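Local coordinates for protein prolyl endopeptidase (PDB 2BKL) that probably hydrolyses oligopeptides after proline, and less readily after alanine, as a serine protease of the prolyl oligopeptidase family, at residues T6-V11 and P23-L27; D145-V151 and D163-K169; S467-W471 and Y668-F672. All coordinates share one frame; numbering follows the deposited sequence.

Interaction 1 (T6-V11 and P23-L27); sequences TRAEQV and PYRWL
Trp26 and Arg7 meet twice, once through the edge of the indole and once through its face. The ring is placed for this by chi1 of 74°, with CG between the backbone N and the carbonyl carbon. Followed outward, Trp26 first meets Glu9, whose OE1 lies 4.0 Å from CB. CG comes under Arg7 NH2. CD1 lies near Glu9 CD, and the carboxylate is oblique to the ring. NE1 donates to Arg7 O at 2.8 Å, with an N-H...O angle of 159° and the oxygen in the ring plane. CD2 lies 3.4 Å from Arg7 NH2, and CE3 lies under the same NH2. There the guanidinium is stacked on the indole, the planes 27° apart, and forms a cation-pi contact with the five-membered ring. On the six-membered ring, CZ2 touches Thr6 CG2 at 4.0 Å. Leu27 CD2 packs on the opposite face of the indole.

The segments flank strands 12-15 and 18-21, and Val11 is backbone-bonded to Asp22, consistent with a beta hairpin whose two ends they extend. Tyr24 and Leu27 also touch helix 622-632, so this N-terminal part packs on the hydrolase domain and probably belongs to it, as in other prolyl oligopeptidases.

The Arg7 chain bends at chi3, and NE makes a salt bridge with Glu9 OE2 at 3.0 Å. NH1 has a second anion, Glu34. Glu9 N donates almost straight to Pro23 O at 2.9 Å. A water bound to Glu9 OE1 also reaches Pro23 O and Trp26 N. Tyr24 turns its edge to Arg7 O, while Ala8 CB lies 3.8 Å from its CE1. A second water joins its OH to Thr6 O. Val11 CG1 rests over one face of the Arg25 guanidinium, 4.1 Å from CZ, and that group pairs with Asp22 and Asp13.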
loop_
_atom_site.group_PDB
_atom_site.type_symbol
_atom_site.label_atom_id
_atom_site.label_comp_id
_atom_site.label_asym_id
_atom_site.label_seq_id
_atom_site.Cartn_x
_atom_site.Cartn_y
_atom_site.Cartn_z
ATOM N N THR A 6 -26.553 5.379 19.483
ATOM C CA THR A 6 -26.800 5.017 18.097
ATOM C C THR A 6 -28.088 4.226 18.008
ATOM O O THR A 6 -28.180 3.093 18.524
ATOM C CB THR A 6 -25.655 4.161 17.503
ATOM O OG1 THR A 6 -24.375 4.763 17.770
ATOM C CG2 THR A 6 -25.785 4.157 15.979
ATOM N N ARG A 7 -29.079 4.814 17.359
ATOM C CA ARG A 7 -30.306 4.100 17.059
ATOM C C ARG A 7 -30.020 2.860 16.218
ATOM O O ARG A 7 -29.286 2.938 15.227
ATOM C CB ARG A 7 -31.261 5.034 16.302
ATOM C CG ARG A 7 -32.525 4.360 15.752
ATOM C CD ARG A 7 -33.459 5.290 14.943
ATOM N NE ARG A 7 -32.924 5.776 13.650
ATOM C CZ ARG A 7 -32.309 6.942 13.478
ATOM N NH1 ARG A 7 -32.108 7.756 14.515
ATOM N NH2 ARG A 7 -31.892 7.300 12.274
ATOM N N ALA A 8 -30.602 1.737 16.615
ATOM C CA ALA A 8 -30.572 0.495 15.873
ATOM C C ALA A 8 -31.935 0.315 15.239
ATOM O O ALA A 8 -32.957 0.454 15.916
ATOM C CB ALA A 8 -30.280 -0.678 16.777
ATOM N N GLU A 9 -31.952 0.037 13.940
ATOM C CA GLU A 9 -33.190 -0.234 13.206
ATOM C C GLU A 9 -33.318 -1.710 12.842
ATOM O O GLU A 9 -32.401 -2.503 12.995
ATOM C CB GLU A 9 -33.281 0.642 11.975
ATOM C CG GLU A 9 -33.211 2.132 12.281
ATOM C CD GLU A 9 -33.295 3.041 11.063
ATOM O OE1 GLU A 9 -32.918 2.621 9.952
ATOM O OE2 GLU A 9 -33.711 4.208 11.221
ATOM N N GLN A 10 -34.491 -2.094 12.377
ATOM C CA GLN A 10 -34.750 -3.487 12.038
ATOM C C GLN A 10 -34.676 -3.734 10.544
ATOM O O GLN A 10 -35.442 -4.515 10.001
ATOM C CB GLN A 10 -36.120 -3.900 12.579
ATOM C CG GLN A 10 -36.240 -3.752 14.087
ATOM C CD GLN A 10 -35.321 -4.673 14.833
ATOM O OE1 GLN A 10 -35.320 -5.889 14.590
ATOM N NE2 GLN A 10 -34.509 -4.111 15.733
ATOM N N VAL A 11 -33.722 -3.100 9.878
ATOM C CA VAL A 11 -33.488 -3.338 8.471
ATOM C C VAL A 11 -32.989 -4.761 8.241
ATOM O O VAL A 11 -32.016 -5.211 8.866
ATOM C CB VAL A 11 -32.455 -2.353 7.898
ATOM C CG1 VAL A 11 -32.112 -2.698 6.478
ATOM C CG2 VAL A 11 -32.968 -0.940 8.043
ATOM N N PRO A 23 -28.591 -3.425 11.212
ATOM C CA PRO A 23 -29.208 -2.489 12.162
ATOM C C PRO A 23 -28.764 -1.056 12.027
ATOM O O PRO A 23 -29.528 -0.143 12.365
ATOM C CB PRO A 23 -28.819 -3.068 13.535
ATOM C CG PRO A 23 -27.715 -3.995 13.272
ATOM C CD PRO A 23 -27.879 -4.518 11.885
ATOM N N TYR A 24 -27.559 -0.836 11.515
ATOM C CA TYR A 24 -26.993 0.499 11.427
ATOM C C TYR A 24 -26.867 0.987 9.978
ATOM O O TYR A 24 -26.094 1.874 9.693
ATOM C CB TYR A 24 -25.646 0.535 12.175
ATOM C CG TYR A 24 -25.829 0.130 13.601
ATOM C CD1 TYR A 24 -26.559 0.912 14.478
ATOM C CD2 TYR A 24 -25.359 -1.094 14.062
ATOM C CE1 TYR A 24 -26.765 0.525 15.789
ATOM C CE2 TYR A 24 -25.582 -1.501 15.366
ATOM C CZ TYR A 24 -26.280 -0.675 16.235
ATOM O OH TYR A 24 -26.512 -1.094 17.527
ATOM N N ARG A 25 -27.691 0.437 9.092
ATOM C CA ARG A 25 -27.806 0.902 7.706
ATOM C C ARG A 25 -27.872 2.430 7.577
ATOM O O ARG A 25 -27.289 3.010 6.654
ATOM C CB ARG A 25 -29.020 0.250 7.058
ATOM C CG ARG A 25 -29.371 0.753 5.658
ATOM C CD ARG A 25 -28.366 0.402 4.599
ATOM N NE ARG A 25 -28.248 -1.022 4.457
ATOM C CZ ARG A 25 -29.119 -1.821 3.856
ATOM N NH1 ARG A 25 -30.147 -1.311 3.179
ATOM N NH2 ARG A 25 -28.944 -3.134 3.860
ATOM N N TRP A 26 -28.568 3.100 8.490
ATOM C CA TRP A 26 -28.748 4.536 8.395
ATOM C C TRP A 26 -27.455 5.326 8.447
ATOM O O TRP A 26 -27.389 6.436 7.928
ATOM C CB TRP A 26 -29.774 5.037 9.441
ATOM C CG TRP A 26 -29.316 5.091 10.866
ATOM C CD1 TRP A 26 -29.387 4.093 11.807
ATOM C CD2 TRP A 26 -28.754 6.222 11.532
ATOM N NE1 TRP A 26 -28.875 4.538 13.003
ATOM C CE2 TRP A 26 -28.493 5.846 12.872
ATOM C CE3 TRP A 26 -28.435 7.518 11.139
ATOM C CZ2 TRP A 26 -27.930 6.726 13.802
ATOM C CZ3 TRP A 26 -27.869 8.385 12.064
ATOM C CH2 TRP A 26 -27.628 7.983 13.381
ATOM N N LEU A 27 -26.419 4.750 9.066
ATOM C CA LEU A 27 -25.117 5.408 9.118
ATOM C C LEU A 27 -24.340 5.374 7.821
ATOM O O LEU A 27 -23.281 6.018 7.732
ATOM C CB LEU A 27 -24.242 4.757 10.194
ATOM C CG LEU A 27 -24.713 4.953 11.632
ATOM C CD1 LEU A 27 -23.889 4.108 12.559
ATOM C CD2 LEU A 27 -24.582 6.409 12.022
HETATM O O HOH W 1 -27.811 0.471 19.214
HETATM O O HOH W 2 -30.418 1.510 10.073
#

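Interaction 2 (D145-V151 and D163-K169); sequences DEAVLHV and DVIEGGK. With ZAH (N-[(benzyloxy)carbonyl]-L-alanyl-L-proline), chain C.
Leu149 and Ile165 form an antiparallel hydrogen-bonded pair, N to O at 2.9 Å in both directions, between segments running 163° apart. Gly168 N adds a bond to Ala147 O, just after Gly167, whose positive phi favours glycine. Gly168 packs so closely on Leu149 that a CB would clash there. Beside the pair, Val148 CG1 meets Val164 CG1 at 3.8 Å. Val164 also lies alongside the His150 ring.

Lys169 runs past Asp145, with CG anti to the backbone N (chi1 173°). Its CG lies 3.6 Å from Asp145 O and its CE 3.9 Å from Asp145 CB. NZ binds two waters, one shared with Asp145 OD2 and one with Glu146 OE1. With alanine in place of Lys169, both waters would probably lose their lysine partner, and the flank of Asp145 would be left uncovered. Asp145 OD2 has a salt bridge to Arg618 and lies 3.9 Å from ZAH C24, so this end of the contact lines the ligand pocket. Glu146 pairs with Arg198.

Strand 148-153 is bonded on its other side to strand 134-141. Segment 163-169, joined by a single bridge, probably takes the outer place in this propeller blade, and Leu149 and Ile165 touch strand 181-186 of the next.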
loop_
_atom_site.group_PDB
_atom_site.type_symbol
_atom_site.label_atom_id
_atom_site.label_comp_id
_atom_site.label_asym_id
_atom_site.label_seq_id
_atom_site.Cartn_x
_atom_site.Cartn_y
_atom_site.Cartn_z
ATOM N N ASP A 145 -7.320 10.130 -3.117
ATOM C CA ASP A 145 -6.927 9.557 -4.404
ATOM C C ASP A 145 -7.191 10.472 -5.596
ATOM O O ASP A 145 -6.428 10.466 -6.569
ATOM C CB ASP A 145 -7.648 8.236 -4.664
ATOM C CG ASP A 145 -7.171 7.109 -3.778
ATOM O OD1 ASP A 145 -6.222 7.255 -2.956
ATOM O OD2 ASP A 145 -7.779 6.022 -3.827
ATOM N N GLU A 146 -8.239 11.275 -5.516
ATOM C CA GLU A 146 -8.608 12.161 -6.598
ATOM C C GLU A 146 -7.417 13.085 -6.858
ATOM O O GLU A 146 -6.841 13.666 -5.923
ATOM C CB GLU A 146 -9.873 12.990 -6.251
ATOM C CG GLU A 146 -10.562 13.619 -7.466
ATOM C CD GLU A 146 -11.193 12.594 -8.412
ATOM O OE1 GLU A 146 -11.552 11.498 -7.959
ATOM O OE2 GLU A 146 -11.325 12.883 -9.632
ATOM N N ALA A 147 -7.068 13.243 -8.126
ATOM C CA ALA A 147 -5.868 13.978 -8.511
ATOM C C ALA A 147 -6.085 14.810 -9.777
ATOM O O ALA A 147 -6.799 14.397 -10.690
ATOM C CB ALA A 147 -4.715 13.010 -8.752
ATOM N N VAL A 148 -5.401 15.941 -9.836
ATOM C CA VAL A 148 -5.337 16.754 -11.035
ATOM C C VAL A 148 -3.893 16.840 -11.472
ATOM O O VAL A 148 -3.014 17.171 -10.679
ATOM C CB VAL A 148 -5.928 18.166 -10.746
ATOM C CG1 VAL A 148 -5.796 19.108 -11.949
ATOM C CG2 VAL A 148 -7.373 18.043 -10.269
ATOM N N LEU A 149 -3.644 16.567 -12.755
ATOM C CA LEU A 149 -2.291 16.685 -13.299
ATOM C C LEU A 149 -1.957 18.107 -13.702
ATOM O O LEU A 149 -2.796 18.814 -14.287
ATOM C CB LEU A 149 -2.133 15.773 -14.514
ATOM C CG LEU A 149 -2.428 14.280 -14.295
ATOM C CD1 LEU A 149 -2.291 13.519 -15.584
ATOM C CD2 LEU A 149 -1.493 13.729 -13.179
ATOM N N HIS A 150 -0.739 18.512 -13.385
ATOM C CA HIS A 150 -0.144 19.783 -13.752
ATOM C C HIS A 150 1.218 19.551 -14.357
ATOM O O HIS A 150 1.806 18.449 -14.246
ATOM C CB HIS A 150 0.009 20.649 -12.497
ATOM C CG HIS A 150 -1.290 21.127 -11.946
ATOM N ND1 HIS A 150 -1.848 22.334 -12.311
ATOM C CD2 HIS A 150 -2.147 20.562 -11.063
ATOM C CE1 HIS A 150 -2.989 22.496 -11.661
ATOM N NE2 HIS A 150 -3.213 21.428 -10.922
ATOM N N VAL A 151 1.764 20.573 -14.994
ATOM C CA VAL A 151 3.117 20.526 -15.502
ATOM C C VAL A 151 3.841 21.779 -15.093
ATOM O O VAL A 151 3.290 22.888 -15.223
ATOM C CB VAL A 151 3.148 20.389 -17.062
ATOM C CG1 VAL A 151 4.590 20.371 -17.582
ATOM C CG2 VAL A 151 2.383 19.191 -17.539
ATOM N N ASP A 163 -1.775 23.006 -19.412
ATOM C CA ASP A 163 -1.590 21.581 -19.195
ATOM C C ASP A 163 -2.094 21.228 -17.800
ATOM O O ASP A 163 -1.330 21.000 -16.857
ATOM C CB ASP A 163 -0.114 21.206 -19.359
ATOM C CG ASP A 163 0.451 21.679 -20.680
ATOM O OD1 ASP A 163 -0.062 21.236 -21.724
ATOM O OD2 ASP A 163 1.388 22.498 -20.746
ATOM N N VAL A 164 -3.406 21.192 -17.682
ATOM C CA VAL A 164 -4.066 20.930 -16.416
ATOM C C VAL A 164 -5.148 19.918 -16.727
ATOM O O VAL A 164 -6.033 20.186 -17.545
ATOM C CB VAL A 164 -4.701 22.186 -15.810
ATOM C CG1 VAL A 164 -5.444 21.833 -14.514
ATOM C CG2 VAL A 164 -3.661 23.284 -15.592
ATOM N N ILE A 165 -5.071 18.744 -16.111
ATOM C CA ILE A 165 -5.956 17.663 -16.460
ATOM C C ILE A 165 -6.624 17.067 -15.226
ATOM O O ILE A 165 -5.973 16.401 -14.394
ATOM C CB ILE A 165 -5.201 16.561 -17.236
ATOM C CG1 ILE A 165 -4.310 17.109 -18.360
ATOM C CG2 ILE A 165 -6.186 15.581 -17.804
ATOM C CD1 ILE A 165 -3.454 16.063 -19.032
ATOM N N GLU A 166 -7.924 17.301 -15.069
ATOM C CA GLU A 166 -8.679 16.630 -14.019
ATOM C C GLU A 166 -8.893 15.147 -14.377
ATOM O O GLU A 166 -8.666 14.722 -15.504
ATOM C CB GLU A 166 -10.000 17.373 -13.732
ATOM C CG GLU A 166 -9.747 18.804 -13.252
ATOM C CD GLU A 166 -10.944 19.528 -12.637
ATOM O OE1 GLU A 166 -11.921 18.874 -12.229
ATOM O OE2 GLU A 166 -10.870 20.776 -12.539
ATOM N N GLY A 167 -9.275 14.352 -13.406
ATOM C CA GLY A 167 -9.457 12.943 -13.632
ATOM C C GLY A 167 -8.180 12.127 -13.711
ATOM O O GLY A 167 -8.164 11.056 -14.336
ATOM N N GLY A 168 -7.139 12.582 -13.011
ATOM C CA GLY A 168 -5.854 11.920 -13.024
ATOM C C GLY A 168 -5.571 10.930 -11.925
ATOM O O GLY A 168 -4.417 10.536 -11.753
ATOM N N LYS A 169 -6.606 10.486 -11.210
ATOM C CA LYS A 169 -6.445 9.547 -10.112
ATOM C C LYS A 169 -5.480 8.379 -10.408
ATOM O O LYS A 169 -4.620 8.038 -9.564
ATOM C CB LYS A 169 -7.805 8.931 -9.731
ATOM C CG LYS A 169 -7.715 7.823 -8.707
ATOM C CD LYS A 169 -9.093 7.198 -8.364
ATOM C CE LYS A 169 -10.036 8.186 -7.797
ATOM N NZ LYS A 169 -11.206 7.434 -7.150
HETATM C C1 ZAH C . -6.673 -1.354 1.512
HETATM O O2 ZAH C . -6.224 -2.659 1.799
HETATM C C3 ZAH C . -7.548 -1.283 0.238
HETATM C C4 ZAH C . -8.838 -2.095 0.386
HETATM C C5 ZAH C . -8.538 -3.486 -0.157
HETATM C C6 ZAH C . -7.393 -3.341 -1.124
HETATM N N7 ZAH C . -6.963 -1.961 -0.940
HETATM C C8 ZAH C . -6.036 -1.390 -1.705
HETATM O O9 ZAH C . -5.769 -0.112 -1.501
HETATM C C10 ZAH C . -5.500 -2.073 -2.982
HETATM C C11 ZAH C . -4.369 -2.966 -2.472
HETATM N N14 ZAH C . -4.952 -1.121 -3.917
HETATM C C15 ZAH C . -5.729 -0.352 -4.642
HETATM O O16 ZAH C . -7.031 -0.474 -4.618
HETATM O O17 ZAH C . -5.110 0.612 -5.504
HETATM C C18 ZAH C . -6.040 1.523 -6.142
HETATM C C19 ZAH C . -5.323 2.701 -6.809
HETATM C C20 ZAH C . -4.481 2.460 -7.903
HETATM C C21 ZAH C . -3.813 3.522 -8.512
HETATM C C22 ZAH C . -4.006 4.824 -8.042
HETATM C C23 ZAH C . -4.864 5.073 -6.966
HETATM C C24 ZAH C . -5.519 4.009 -6.349
HETATM O O HOH W 3 -10.189 5.945 -4.997
HETATM O O HOH W 4 -4.298 8.949 -6.993
HETATM O O HOH W 5 -8.882 12.195 -10.351
HETATM O O HOH W 6 -12.153 9.780 -5.894
HETATM O O HOH W 7 -10.196 14.939 -10.795
HETATM O O HOH W 8 -0.143 22.797 -15.031
#

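Interaction 3 (S467-W471 and Y668-F672); sequences SILPW and YSFLF
Trp471 pushes its six-membered ring into a hollow on helix 657-674 bounded by Tyr668, Leu671 and Phe672. These three stand within about one turn of each other, so their side chains make a pocket for a single flat knob. CG of Trp471 is anti to the backbone N (chi1 -175°), which carries the indole across to the helix. CE3 enters between two rings, 3.6 Å from Tyr668 CD1 and 3.7 Å from Phe672 CE1. CZ3 goes deeper and touches Leu671 CB at 3.8 Å, while Leu671 CD1 lies over one face of the indole. The Phe672 ring is nearly parallel to the indole, at 10°, but meets it rim to rim. The Tyr668 ring is oblique to the six-membered ring of Trp471, the planes 47° apart, and has Trp471 CE3 at its edge.

Tyr668 is the bump in the other direction. It fits between Trp471 and the turn at 467-468, where CE2 lies 3.4 Å from Ser467 O. Its OH passes alongside Ile468 CG2 at 3.9 Å. A water joins that OH to Ser467 OG. The indole NE1 bonds to Val477 O.

Leu449 of strand 448-451 touches Trp471, Tyr668 and Leu671, and Phe63 of helix 56-67 touches Tyr668. The aromatic cluster of Trp471, Tyr668 and Phe672 joins the C-terminal helix to the short helix 469-473 against the central sheet, as helices pack on the sheet in an alpha/beta-hydrolase fold.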
loop_
_atom_site.group_PDB
_atom_site.type_symbol
_atom_site.label_atom_id
_atom_site.label_comp_id
_atom_site.label_asym_id
_atom_site.label_seq_id
_atom_site.Cartn_x
_atom_site.Cartn_y
_atom_site.Cartn_z
ATOM N N SER A 467 8.000 4.777 14.661
ATOM C CA SER A 467 6.816 4.822 15.506
ATOM C C SER A 467 6.754 3.752 16.581
ATOM O O SER A 467 6.062 3.937 17.562
ATOM C CB SER A 467 5.536 4.777 14.668
ATOM O OG SER A 467 5.409 3.541 13.970
ATOM N N ILE A 468 7.456 2.641 16.386
ATOM C CA ILE A 468 7.448 1.553 17.345
ATOM C C ILE A 468 8.485 1.735 18.463
ATOM O O ILE A 468 8.493 0.986 19.423
ATOM C CB ILE A 468 7.650 0.169 16.680
ATOM C CG1 ILE A 468 9.099 -0.045 16.243
ATOM C CG2 ILE A 468 6.631 -0.060 15.562
ATOM C CD1 ILE A 468 9.368 -1.481 15.846
ATOM N N LEU A 469 9.364 2.731 18.375
ATOM C CA LEU A 469 10.459 2.805 19.336
ATOM C C LEU A 469 10.024 3.064 20.797
ATOM O O LEU A 469 10.520 2.392 21.675
ATOM C CB LEU A 469 11.561 3.773 18.892
ATOM C CG LEU A 469 12.304 3.306 17.638
ATOM C CD1 LEU A 469 13.259 4.410 17.183
ATOM C CD2 LEU A 469 13.065 2.018 17.884
ATOM N N PRO A 470 9.115 3.991 21.096
ATOM C CA PRO A 470 8.619 4.132 22.479
ATOM C C PRO A 470 8.006 2.826 23.036
ATOM O O PRO A 470 8.191 2.469 24.203
ATOM C CB PRO A 470 7.588 5.260 22.353
ATOM C CG PRO A 470 8.116 6.030 21.234
ATOM C CD PRO A 470 8.550 5.027 20.212
ATOM N N TRP A 471 7.374 2.056 22.162
ATOM C CA TRP A 471 6.779 0.784 22.550
ATOM C C TRP A 471 7.861 -0.202 22.975
ATOM O O TRP A 471 7.779 -0.771 24.060
ATOM C CB TRP A 471 5.945 0.256 21.387
ATOM C CG TRP A 471 5.163 -1.006 21.649
ATOM C CD1 TRP A 471 5.445 -2.274 21.188
ATOM C CD2 TRP A 471 3.990 -1.120 22.436
ATOM N NE1 TRP A 471 4.509 -3.158 21.662
ATOM C CE2 TRP A 471 3.574 -2.460 22.387
ATOM C CE3 TRP A 471 3.219 -0.205 23.154
ATOM C CZ2 TRP A 471 2.439 -2.909 23.061
ATOM C CZ3 TRP A 471 2.087 -0.644 23.802
ATOM C CH2 TRP A 471 1.706 -1.988 23.740
ATOM N N TYR A 668 -0.720 4.906 20.871
ATOM C CA TYR A 668 0.096 4.258 21.891
ATOM C C TYR A 668 -0.413 4.579 23.293
ATOM O O TYR A 668 -0.341 3.715 24.175
ATOM C CB TYR A 668 1.623 4.492 21.681
ATOM C CG TYR A 668 2.126 3.648 20.508
ATOM C CD1 TYR A 668 2.363 2.297 20.675
ATOM C CD2 TYR A 668 2.352 4.200 19.246
ATOM C CE1 TYR A 668 2.788 1.492 19.611
ATOM C CE2 TYR A 668 2.805 3.401 18.168
ATOM C CZ TYR A 668 3.016 2.039 18.374
ATOM O OH TYR A 668 3.427 1.194 17.346
ATOM N N SER A 669 -1.000 5.759 23.511
ATOM C CA SER A 669 -1.622 6.032 24.800
ATOM C C SER A 669 -2.885 5.164 25.041
ATOM O O SER A 669 -3.086 4.702 26.154
ATOM C CB SER A 669 -1.828 7.532 25.029
ATOM O OG SER A 669 -2.877 8.074 24.251
ATOM N N PHE A 670 -3.676 4.879 24.002
ATOM C CA PHE A 670 -4.767 3.906 24.059
ATOM C C PHE A 670 -4.229 2.546 24.505
ATOM O O PHE A 670 -4.754 1.916 25.413
ATOM C CB PHE A 670 -5.447 3.814 22.677
ATOM C CG PHE A 670 -6.354 2.620 22.500
ATOM C CD1 PHE A 670 -7.643 2.592 23.049
ATOM C CD2 PHE A 670 -5.942 1.540 21.751
ATOM C CE1 PHE A 670 -8.491 1.491 22.854
ATOM C CE2 PHE A 670 -6.748 0.466 21.560
ATOM C CZ PHE A 670 -8.036 0.433 22.117
ATOM N N LEU A 671 -3.160 2.100 23.865
ATOM C CA LEU A 671 -2.581 0.808 24.196
ATOM C C LEU A 671 -2.079 0.766 25.635
ATOM O O LEU A 671 -2.308 -0.234 26.350
ATOM C CB LEU A 671 -1.472 0.419 23.205
ATOM C CG LEU A 671 -1.953 0.135 21.775
ATOM C CD1 LEU A 671 -0.783 -0.266 20.902
ATOM C CD2 LEU A 671 -3.027 -0.954 21.748
ATOM N N PHE A 672 -1.374 1.820 26.052
ATOM C CA PHE A 672 -0.820 1.856 27.403
ATOM C C PHE A 672 -1.954 1.761 28.398
ATOM O O PHE A 672 -1.808 1.121 29.427
ATOM C CB PHE A 672 -0.056 3.163 27.653
ATOM C CG PHE A 672 1.287 3.247 27.010
ATOM C CD1 PHE A 672 1.961 2.119 26.565
ATOM C CD2 PHE A 672 1.911 4.471 26.899
ATOM C CE1 PHE A 672 3.234 2.235 25.991
ATOM C CE2 PHE A 672 3.164 4.585 26.313
ATOM C CZ PHE A 672 3.820 3.454 25.873
HETATM O O HOH W 9 3.285 2.228 14.840
#

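Overall arrangement
The three contacts lie far apart, their centres 34 to 38 Å from one another, and they share no helix or strand. Interaction 1 is partly buried and lies at the periphery. Its chemistry is mixed, with charges, an arginine over an indole and bridging waters. Interaction 2 is sheet pairing in the propeller, apolar along one stretch and charged and hydrated toward the ligand. Of the three, it alone reaches the pocket. Interaction 3 is buried in the hydrolase domain and is mostly aromatic and apolar, with no direct hydrogen bond across it. Interaction 1 packs on the hydrolase domain that holds interaction 3 and probably belongs to it, while interaction 2 stands across from them in the propeller.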